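Local coordinates for Peptide/nickel transport system substrate-binding protein (Listeria monocytogenes serotype 1/2a, PDB 5KZT) that binds peptides outside the membrane as an OppA-type substrate-binding protein and probably delivers them to a peptide transporter, at residues Lys73-Ile78 and Glu147-Lys152; Thr93-Val98 and Ile138-Asp143; Asn290-Lys295 and Leu359-Val364. All coordinates share one frame; numbering follows the deposited sequence.

In the fold
Interactions 1 and 2 both reach one antiparallel sheet, in which strands 145-149 and 138-140 are neighbours; the centres of the two interactions lie 14 Å apart, and Glu147 N probably bonds to Lys139 O (3.0 Å). Interaction 1 pairs two strands of that sheet, with one buried apolar face and one more open face. Interaction 2 lays helix 94-105 against the same sheet and mixes apolar packing with bonds at the helix start. Interaction 3 stands apart, its centre about 49 Å from that of interaction 1, on the far side of the chain's centre from interaction 2. This surface contact between two helices joins asparagine amides to one carboxylate, with an isoleucine-leucine contact beside them.

Interaction 1: residues Lys73-Ile78 and Glu147-Lys152; sequences KTVYTI and EVTLSK
Tyr76 and Val148 form a hydrogen-bonded pair of an antiparallel beta-sheet, where strands 75-79 and 145-149 run side by side. Tyr76 N donates to Val148 O (2.8 Å), and Val148 N donates back to Tyr76 O. Beyond the paired strands, Leu150 N donates to Thr74 O at 2.7 Å and carries the pairing one step further.

The side chain of Leu150 can be followed outward from there. Its CB lies 3.7 Å from Thr74 O, and CG keeps the same distance from that oxygen while nearing the tyrosine ring. With CG anti to the carbonyl carbon (chi1 -53°) and CD1 continuing anti to CA (chi2 -175°), that branch reaches CE1 of Tyr76 at 3.6 Å, meeting the ring obliquely, and also touches Lys73 O. Ile157 of helix 157-161 packs against both Tyr76 and Leu150 on this buried face, to which Val148 also belongs.

Val75, Thr77, Glu147 and Thr149 occupy the other face. Here Val75 CG1 rests on the aliphatic part of Glu147, 3.7 Å from its CG, while Val75 CG2 lies beside Thr149. At the tip of Glu147, OE2 accepts a hydrogen bond of 2.8 Å from a water that also links to Thr77 OG1.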
loop_
_atom_site.group_PDB
_atom_site.type_symbol
_atom_site.label_atom_id
_atom_site.label_comp_id
_atom_site.label_asym_id
_atom_site.label_seq_id
_atom_site.Cartn_x
_atom_site.Cartn_y
_atom_site.Cartn_z
ATOM N N LYS A 73 15.901 22.163 10.910
ATOM C CA LYS A 73 15.469 20.792 10.538
ATOM C C LYS A 73 14.938 20.663 9.109
ATOM O O LYS A 73 14.057 19.846 8.827
ATOM C CB LYS A 73 14.482 20.248 11.579
ATOM C CG LYS A 73 15.143 20.136 12.963
ATOM C CD LYS A 73 14.275 20.639 14.112
ATOM C CE LYS A 73 13.532 19.523 14.824
ATOM N NZ LYS A 73 12.566 18.846 13.916
ATOM N N THR A 74 15.518 21.447 8.208
ATOM C CA THR A 74 15.181 21.368 6.788
ATOM C C THR A 74 16.305 20.964 5.879
ATOM O O THR A 74 16.042 20.661 4.727
ATOM C CB THR A 74 14.599 22.695 6.260
ATOM O OG1 THR A 74 15.615 23.712 6.207
ATOM C CG2 THR A 74 13.434 23.138 7.156
ATOM N N VAL A 75 17.553 20.961 6.349
ATOM C CA VAL A 75 18.665 20.606 5.495
ATOM C C VAL A 75 19.403 19.433 6.130
ATOM O O VAL A 75 19.890 19.530 7.276
ATOM C CB VAL A 75 19.600 21.798 5.213
ATOM C CG1 VAL A 75 20.748 21.376 4.317
ATOM C CG2 VAL A 75 18.829 22.920 4.538
ATOM N N TYR A 76 19.454 18.333 5.369
ATOM C CA TYR A 76 20.047 17.077 5.798
ATOM C C TYR A 76 21.285 16.792 4.949
ATOM O O TYR A 76 21.193 16.662 3.725
ATOM C CB TYR A 76 19.024 15.935 5.642
ATOM C CG TYR A 76 17.904 15.911 6.687
ATOM C CD1 TYR A 76 16.973 16.940 6.774
ATOM C CD2 TYR A 76 17.764 14.840 7.566
ATOM C CE1 TYR A 76 15.955 16.914 7.714
ATOM C CE2 TYR A 76 16.748 14.811 8.513
ATOM C CZ TYR A 76 15.851 15.858 8.575
ATOM O OH TYR A 76 14.837 15.862 9.494
ATOM N N THR A 77 22.440 16.689 5.596
ATOM C CA THR A 77 23.707 16.349 4.921
ATOM C C THR A 77 24.057 14.895 5.274
ATOM O O THR A 77 24.303 14.576 6.437
ATOM C CB THR A 77 24.828 17.308 5.345
ATOM O OG1 THR A 77 24.399 18.669 5.130
ATOM C CG2 THR A 77 26.100 17.057 4.540
ATOM N N ILE A 78 24.064 14.031 4.266
ATOM C CA ILE A 78 24.040 12.575 4.454
ATOM C C ILE A 78 25.231 11.931 3.771
ATOM O O ILE A 78 25.403 12.097 2.575
ATOM C CB ILE A 78 22.760 11.964 3.870
ATOM C CG1 ILE A 78 21.518 12.581 4.544
ATOM C CG2 ILE A 78 22.742 10.451 4.061
ATOM C CD1 ILE A 78 20.204 12.276 3.862
ATOM N N GLU A 147 23.148 16.330 -0.052
ATOM C CA GLU A 147 22.469 17.353 0.693
ATOM C C GLU A 147 21.009 17.344 0.248
ATOM O O GLU A 147 20.724 17.621 -0.920
ATOM C CB GLU A 147 23.068 18.726 0.460
ATOM C CG GLU A 147 22.525 19.758 1.441
ATOM C CD GLU A 147 22.854 21.181 1.052
ATOM O OE1 GLU A 147 22.230 21.718 0.084
ATOM O OE2 GLU A 147 23.722 21.779 1.723
ATOM N N VAL A 148 20.115 17.022 1.186
ATOM C CA VAL A 148 18.656 17.017 0.945
ATOM C C VAL A 148 18.051 18.209 1.665
ATOM O O VAL A 148 18.271 18.400 2.866
ATOM C CB VAL A 148 18.016 15.708 1.458
ATOM C CG1 VAL A 148 16.487 15.753 1.367
ATOM C CG2 VAL A 148 18.577 14.505 0.696
ATOM N N THR A 149 17.288 19.010 0.932
ATOM C CA THR A 149 16.620 20.171 1.498
ATOM C C THR A 149 15.120 19.889 1.464
ATOM O O THR A 149 14.552 19.572 0.403
ATOM C CB THR A 149 16.977 21.471 0.725
ATOM O OG1 THR A 149 18.391 21.680 0.747
ATOM C CG2 THR A 149 16.331 22.690 1.376
ATOM N N LEU A 150 14.480 19.975 2.625
ATOM C CA LEU A 150 13.050 19.708 2.733
ATOM C C LEU A 150 12.281 20.973 2.429
ATOM O O LEU A 150 12.810 22.070 2.527
ATOM C CB LEU A 150 12.679 19.231 4.134
ATOM C CG LEU A 150 13.479 18.046 4.649
ATOM C CD1 LEU A 150 12.914 17.620 5.991
ATOM C CD2 LEU A 150 13.461 16.908 3.648
ATOM N N SER A 151 11.005 20.815 2.119
ATOM C CA SER A 151 10.126 21.962 1.923
ATOM C C SER A 151 9.756 22.588 3.266
ATOM O O SER A 151 9.509 23.783 3.349
ATOM C CB SER A 151 8.876 21.530 1.164
ATOM O OG SER A 151 8.181 20.544 1.886
ATOM N N LYS A 152 9.719 21.762 4.306
ATOM C CA LYS A 152 9.457 22.198 5.670
ATOM C C LYS A 152 9.867 21.061 6.592
ATOM O O LYS A 152 10.054 19.941 6.104
ATOM C CB LYS A 152 7.975 22.518 5.862
ATOM C CG LYS A 152 7.001 21.374 5.613
ATOM C CD LYS A 152 5.570 21.896 5.851
ATOM C CE LYS A 152 4.579 20.773 6.079
ATOM N NZ LYS A 152 4.572 19.860 4.902
HETATM O O HOH W 1 25.254 20.280 3.490
#

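Interaction 2: residues Thr93-Val98 and Ile138-Asp143; sequences TANDYV and IKAVDD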
loop_
_atom_site.group_PDB
_atom_site.type_symbol
_atom_site.label_atom_id
_atom_site.label_comp_id
_atom_site.label_asym_id
_atom_site.label_seq_id
_atom_site.Cartn_x
_atom_site.Cartn_y
_atom_site.Cartn_z
ATOM N N THR A 93 26.182 5.395 -5.667
ATOM C CA THR A 93 26.709 6.746 -5.417
ATOM C C THR A 93 25.563 7.735 -5.217
ATOM O O THR A 93 24.391 7.404 -5.464
ATOM C CB THR A 93 27.572 7.249 -6.590
ATOM O OG1 THR A 93 26.729 7.580 -7.691
ATOM C CG2 THR A 93 28.605 6.222 -7.010
ATOM N N ALA A 94 25.914 8.962 -4.821
ATOM C CA ALA A 94 24.936 10.038 -4.630
ATOM C C ALA A 94 24.151 10.317 -5.895
ATOM O O ALA A 94 22.992 10.698 -5.815
ATOM C CB ALA A 94 25.629 11.310 -4.166
ATOM N N ASN A 95 24.791 10.121 -7.049
ATOM C CA ASN A 95 24.151 10.359 -8.348
ATOM C C ASN A 95 22.942 9.462 -8.590
ATOM O O ASN A 95 22.008 9.855 -9.281
ATOM C CB ASN A 95 25.161 10.214 -9.471
ATOM C CG ASN A 95 26.297 11.201 -9.336
ATOM O OD1 ASN A 95 26.073 12.370 -9.060
ATOM N ND2 ASN A 95 27.526 10.724 -9.470
ATOM N N ASP A 96 22.957 8.269 -8.002
ATOM C CA ASP A 96 21.852 7.333 -8.149
ATOM C C ASP A 96 20.607 7.815 -7.414
ATOM O O ASP A 96 19.486 7.547 -7.845
ATOM C CB ASP A 96 22.220 5.960 -7.593
ATOM C CG ASP A 96 23.415 5.339 -8.265
ATOM O OD1 ASP A 96 23.758 5.674 -9.409
ATOM O OD2 ASP A 96 24.019 4.454 -7.624
ATOM N N TYR A 97 20.810 8.501 -6.290
ATOM C CA TYR A 97 19.690 9.070 -5.551
ATOM C C TYR A 97 19.157 10.308 -6.244
ATOM O O TYR A 97 17.934 10.484 -6.366
ATOM C CB TYR A 97 20.071 9.425 -4.125
ATOM C CG TYR A 97 20.360 8.245 -3.255
ATOM C CD1 TYR A 97 21.634 7.692 -3.217
ATOM C CD2 TYR A 97 19.380 7.689 -2.451
ATOM C CE1 TYR A 97 21.911 6.590 -2.408
ATOM C CE2 TYR A 97 19.650 6.593 -1.642
ATOM C CZ TYR A 97 20.923 6.068 -1.619
ATOM O OH TYR A 97 21.243 5.011 -0.826
ATOM N N VAL A 98 20.061 11.159 -6.708
ATOM C CA VAL A 98 19.654 12.347 -7.439
ATOM C C VAL A 98 18.838 11.932 -8.660
ATOM O O VAL A 98 17.735 12.448 -8.895
ATOM C CB VAL A 98 20.855 13.215 -7.856
ATOM C CG1 VAL A 98 20.430 14.354 -8.777
ATOM C CG2 VAL A 98 21.531 13.793 -6.629
ATOM N N ILE A 138 17.619 17.890 -3.843
ATOM C CA ILE A 138 18.642 16.883 -3.566
ATOM C C ILE A 138 19.836 17.174 -4.468
ATOM O O ILE A 138 19.661 17.377 -5.671
ATOM C CB ILE A 138 18.112 15.436 -3.740
ATOM C CG1 ILE A 138 19.213 14.426 -3.386
ATOM C CG2 ILE A 138 17.519 15.202 -5.151
ATOM C CD1 ILE A 138 18.724 12.985 -3.272
ATOM N N LYS A 139 21.023 17.213 -3.862
ATOM C CA LYS A 139 22.298 17.538 -4.494
ATOM C C LYS A 139 23.314 16.462 -4.158
ATOM O O LYS A 139 23.408 16.046 -2.997
ATOM C CB LYS A 139 22.878 18.819 -3.884
ATOM C CG LYS A 139 22.703 20.106 -4.637
ATOM C CD LYS A 139 23.355 21.233 -3.837
ATOM C CE LYS A 139 23.084 22.623 -4.408
ATOM N NZ LYS A 139 21.618 22.903 -4.492
ATOM N N ALA A 140 24.093 16.049 -5.163
ATOM C CA ALA A 140 25.263 15.223 -4.935
ATOM C C ALA A 140 26.397 16.201 -4.643
ATOM O O ALA A 140 26.957 16.811 -5.551
ATOM C CB ALA A 140 25.581 14.371 -6.144
ATOM N N VAL A 141 26.713 16.359 -3.370
ATOM C CA VAL A 141 27.831 17.195 -2.944
ATOM C C VAL A 141 29.157 16.583 -3.457
ATOM O O VAL A 141 30.053 17.294 -3.908
ATOM C CB VAL A 141 27.823 17.357 -1.406
ATOM C CG1 VAL A 141 29.084 18.030 -0.902
ATOM C CG2 VAL A 141 26.585 18.151 -0.976
ATOM N N ASP A 142 29.261 15.262 -3.356
ATOM C CA ASP A 142 30.288 14.495 -4.030
ATOM C C ASP A 142 29.697 13.092 -4.253
ATOM O O ASP A 142 28.504 12.863 -3.957
ATOM C CB ASP A 142 31.631 14.527 -3.253
ATOM C CG ASP A 142 31.568 13.896 -1.849
ATOM O OD1 ASP A 142 30.856 12.913 -1.607
ATOM O OD2 ASP A 142 32.305 14.367 -0.966
ATOM N N ASP A 143 30.484 12.152 -4.768
ATOM C CA ASP A 143 29.922 10.845 -5.106
ATOM C C ASP A 143 29.363 10.059 -3.910
ATOM O O ASP A 143 28.511 9.179 -4.107
ATOM C CB ASP A 143 30.923 10.018 -5.938
ATOM C CG ASP A 143 31.107 10.588 -7.349
ATOM O OD1 ASP A 143 30.257 11.387 -7.794
ATOM O OD2 ASP A 143 32.108 10.263 -8.019
#
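The amide of Asn95 and the carboxylate of Asp143 are turned steeply against each other, their planes 76° apart, and meet through Asn95 ND2 and Asp143 OD1 in a weak hydrogen bond of 3.3 Å. On the other arm of the amide, Asn95 OD1 touches the methyl of Ala140. A second carboxylate, that of Asp96, has Thr93 N above its plane: the bond to OD2 arrives 63° out of that plane, and Trp86 NE1 binds the same oxygen. The Tyr97 ring is directed off the strand, and CB is the side-chain atom that touches Ile138.

These groups gather where helix 94-105 begins, packed roughly antiparallel to edge strand 138-140; the axes of 94-98 and 138-140 approach to 7.6 Å. Thr93 is the N-cap and forms a capping box with Asp96; its OG1 accepts weakly from Asn95 N. The N-H of Ala94 is taken by Asp143 O (2.7 Å), with Ala94 N lying above the plane of that carbonyl. Just before Asp143 the chain turns a corner at Val141, where Val141 and Asp142 form a classic beta bulge opposite Thr145.

Below the cap the contact is apolar. Ala94 CB and Ala140 CB meet at 3.6 Å, and Val98 CG2 rests against Ala140 N and Ile138 CG1. Ile138, extended with CG1 anti to the backbone N (chi1 -178°), brings CD1 to 3.9 Å from Tyr97 CB. Leu146 of the neighbouring strand touches Ala94, Tyr97 and Ile138.

The chemistry thus divides along the helix, with polar bonds at its first turn and aliphatic packing on Ile138 and Ala140 beyond it. At its start, the Asp143 carbonyl satisfies a first-turn N-H, and the carboxylates of Asp96 and Asp143 would probably interact favourably with the positive end of the helix dipole.

Interaction 3: residues Asn290-Lys295 and Leu359-Val364; sequences NKNIRK and LKELGV
Asn290, Asn292 and Glu361 form a polar, surface-lying contact between the start of helix 291-299 and the last turn of helix 348-362, with Ile293 and Leu362 making an apolar contact beside it. One carboxylate oxygen is the focus. Glu361 OE1 accepts from Asn290 ND2 at 2.9 Å, on its anti side and 24° out of the carboxylate plane, and from Asn292 ND2 at 3.2 Å, from above that plane. The two donors come from opposite faces. Each asparagine directs its N-H close to its own amide plane, and each side chain crosses Glu361 at about a right angle. A water gives OE1 a further hydrogen bond while accepting one from Asn292 N.

Asn290 does double duty as the N-cap of its helix. With CG anti to the backbone N (chi1 -176°), its amide lies between the two helices, OD1 accepting from Ile293 N at 3.0 Å. The cap bond and the bond to Glu361 hold opposite ends of one amide and fix which way round it sits.

Alongside, Ile293 CG1 and Leu362 CD1 meet tip to tip at 3.8 Å, and Ile293 CD1 lies near Leu359 N. Ile367, on strand 367-374, touches Ile293, Leu359 and Leu362 and links this patch to the sheet. Leu362 CD2 packs on Asn290 CB, joining the apolar and polar parts. Immediately afterwards helix 348-362 ends in a Schellman motif, with Gly363 at a positive phi of 68°.

The polar part of the joint pairs a probably ionised carboxylate with neutral amide donors, without a salt bridge between the segments. The carboxylate next to the N-terminus of helix 291-299 would probably be favoured by the helix dipole, and its several donors would tend to keep it ionised.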
loop_
_atom_site.group_PDB
_atom_site.type_symbol
_atom_site.label_atom_id
_atom_site.label_comp_id
_atom_site.label_asym_id
_atom_site.label_seq_id
_atom_site.Cartn_x
_atom_site.Cartn_y
_atom_site.Cartn_z
ATOM N N ASN A 290 -24.223 11.368 -7.483
ATOM C CA ASN A 290 -25.286 11.690 -6.520
ATOM C C ASN A 290 -24.936 11.182 -5.126
ATOM O O ASN A 290 -24.776 9.978 -4.932
ATOM C CB ASN A 290 -26.604 11.068 -6.972
ATOM C CG ASN A 290 -27.763 11.437 -6.065
ATOM O OD1 ASN A 290 -27.864 10.935 -4.951
ATOM N ND2 ASN A 290 -28.630 12.316 -6.532
ATOM N N LYS A 291 -24.869 12.104 -4.163
ATOM C CA LYS A 291 -24.451 11.797 -2.798
ATOM C C LYS A 291 -25.412 10.864 -2.107
ATOM O O LYS A 291 -24.989 10.004 -1.330
ATOM C CB LYS A 291 -24.373 13.065 -1.960
ATOM C CG LYS A 291 -23.557 12.912 -0.680
ATOM C CD LYS A 291 -24.170 13.581 0.529
ATOM C CE LYS A 291 -24.402 15.066 0.360
ATOM N NZ LYS A 291 -23.217 15.869 0.773
ATOM N N ASN A 292 -26.715 11.067 -2.336
ATOM C CA ASN A 292 -27.690 10.181 -1.731
ATOM C C ASN A 292 -27.488 8.730 -2.160
ATOM O O ASN A 292 -27.669 7.831 -1.343
ATOM C CB ASN A 292 -29.112 10.618 -2.035
ATOM C CG ASN A 292 -29.633 11.610 -1.028
ATOM O OD1 ASN A 292 -29.425 11.459 0.176
ATOM N ND2 ASN A 292 -30.329 12.613 -1.507
ATOM N N ILE A 293 -27.110 8.517 -3.423
ATOM C CA ILE A 293 -26.842 7.173 -3.933
ATOM C C ILE A 293 -25.588 6.569 -3.277
ATOM O O ILE A 293 -25.614 5.385 -2.905
ATOM C CB ILE A 293 -26.747 7.169 -5.474
ATOM C CG1 ILE A 293 -28.076 7.648 -6.103
ATOM C CG2 ILE A 293 -26.330 5.807 -6.020
ATOM C CD1 ILE A 293 -29.297 6.826 -5.748
ATOM N N ARG A 294 -24.524 7.369 -3.117
ATOM C CA ARG A 294 -23.326 6.926 -2.370
ATOM C C ARG A 294 -23.691 6.492 -0.940
ATOM O O ARG A 294 -23.256 5.433 -0.467
ATOM C CB ARG A 294 -22.255 8.035 -2.310
ATOM C CG ARG A 294 -21.686 8.412 -3.673
ATOM C CD ARG A 294 -20.380 9.154 -3.547
ATOM N NE ARG A 294 -20.480 10.442 -2.856
ATOM C CZ ARG A 294 -20.852 11.600 -3.401
ATOM N NH1 ARG A 294 -21.255 11.692 -4.673
ATOM N NH2 ARG A 294 -20.849 12.699 -2.641
ATOM N N LYS A 295 -24.495 7.331 -0.278
ATOM C CA LYS A 295 -24.941 7.101 1.102
ATOM C C LYS A 295 -25.771 5.819 1.211
ATOM O O LYS A 295 -25.642 5.087 2.183
ATOM C CB LYS A 295 -25.754 8.306 1.615
ATOM C CG LYS A 295 -26.168 8.199 3.078
ATOM C CD LYS A 295 -26.949 9.415 3.564
ATOM C CE LYS A 295 -26.055 10.623 3.827
ATOM N NZ LYS A 295 -25.146 10.379 4.982
ATOM N N LEU A 359 -32.884 8.257 -5.893
ATOM C CA LEU A 359 -33.628 7.774 -7.063
ATOM C C LEU A 359 -34.592 8.843 -7.606
ATOM O O LEU A 359 -34.769 8.966 -8.823
ATOM C CB LEU A 359 -34.447 6.530 -6.704
ATOM C CG LEU A 359 -33.702 5.199 -6.539
ATOM C CD1 LEU A 359 -34.638 4.152 -5.954
ATOM C CD2 LEU A 359 -33.120 4.730 -7.859
ATOM N N LYS A 360 -35.217 9.582 -6.692
ATOM C CA LYS A 360 -36.098 10.698 -7.045
ATOM C C LYS A 360 -35.298 11.826 -7.733
ATOM O O LYS A 360 -35.727 12.360 -8.760
ATOM C CB LYS A 360 -36.820 11.214 -5.790
ATOM C CG LYS A 360 -38.031 12.079 -6.056
ATOM C CD LYS A 360 -38.572 12.718 -4.778
ATOM C CE LYS A 360 -39.261 11.722 -3.839
ATOM N NZ LYS A 360 -40.575 11.212 -4.339
ATOM N N GLU A 361 -34.132 12.165 -7.182
ATOM C CA GLU A 361 -33.279 13.220 -7.750
ATOM C C GLU A 361 -32.795 12.871 -9.149
ATOM O O GLU A 361 -32.743 13.743 -10.009
ATOM C CB GLU A 361 -32.075 13.517 -6.841
ATOM C CG GLU A 361 -32.455 14.229 -5.546
ATOM C CD GLU A 361 -31.360 14.235 -4.488
ATOM O OE1 GLU A 361 -30.392 13.447 -4.573
ATOM O OE2 GLU A 361 -31.462 15.057 -3.550
ATOM N N LEU A 362 -32.448 11.599 -9.364
ATOM C CA LEU A 362 -32.029 11.097 -10.686
ATOM C C LEU A 362 -33.177 10.817 -11.671
ATOM O O LEU A 362 -32.931 10.600 -12.855
ATOM C CB LEU A 362 -31.214 9.801 -10.518
ATOM C CG LEU A 362 -29.932 9.925 -9.712
ATOM C CD1 LEU A 362 -29.287 8.548 -9.624
ATOM C CD2 LEU A 362 -28.995 10.949 -10.337
ATOM N N GLY A 363 -34.407 10.775 -11.174
ATOM C CA GLY A 363 -35.581 10.496 -12.001
ATOM C C GLY A 363 -35.650 9.075 -12.537
ATOM O O GLY A 363 -36.132 8.879 -13.649
ATOM N N VAL A 364 -35.185 8.094 -11.752
ATOM C CA VAL A 364 -35.197 6.672 -12.152
ATOM C C VAL A 364 -35.775 5.772 -11.059
ATOM O O VAL A 364 -35.835 6.167 -9.903
ATOM C CB VAL A 364 -33.788 6.148 -12.539
ATOM C CG1 VAL A 364 -33.386 6.664 -13.917
ATOM C CG2 VAL A 364 -32.745 6.522 -11.488
HETATM O O HOH W 2 -27.775 13.841 -3.371
#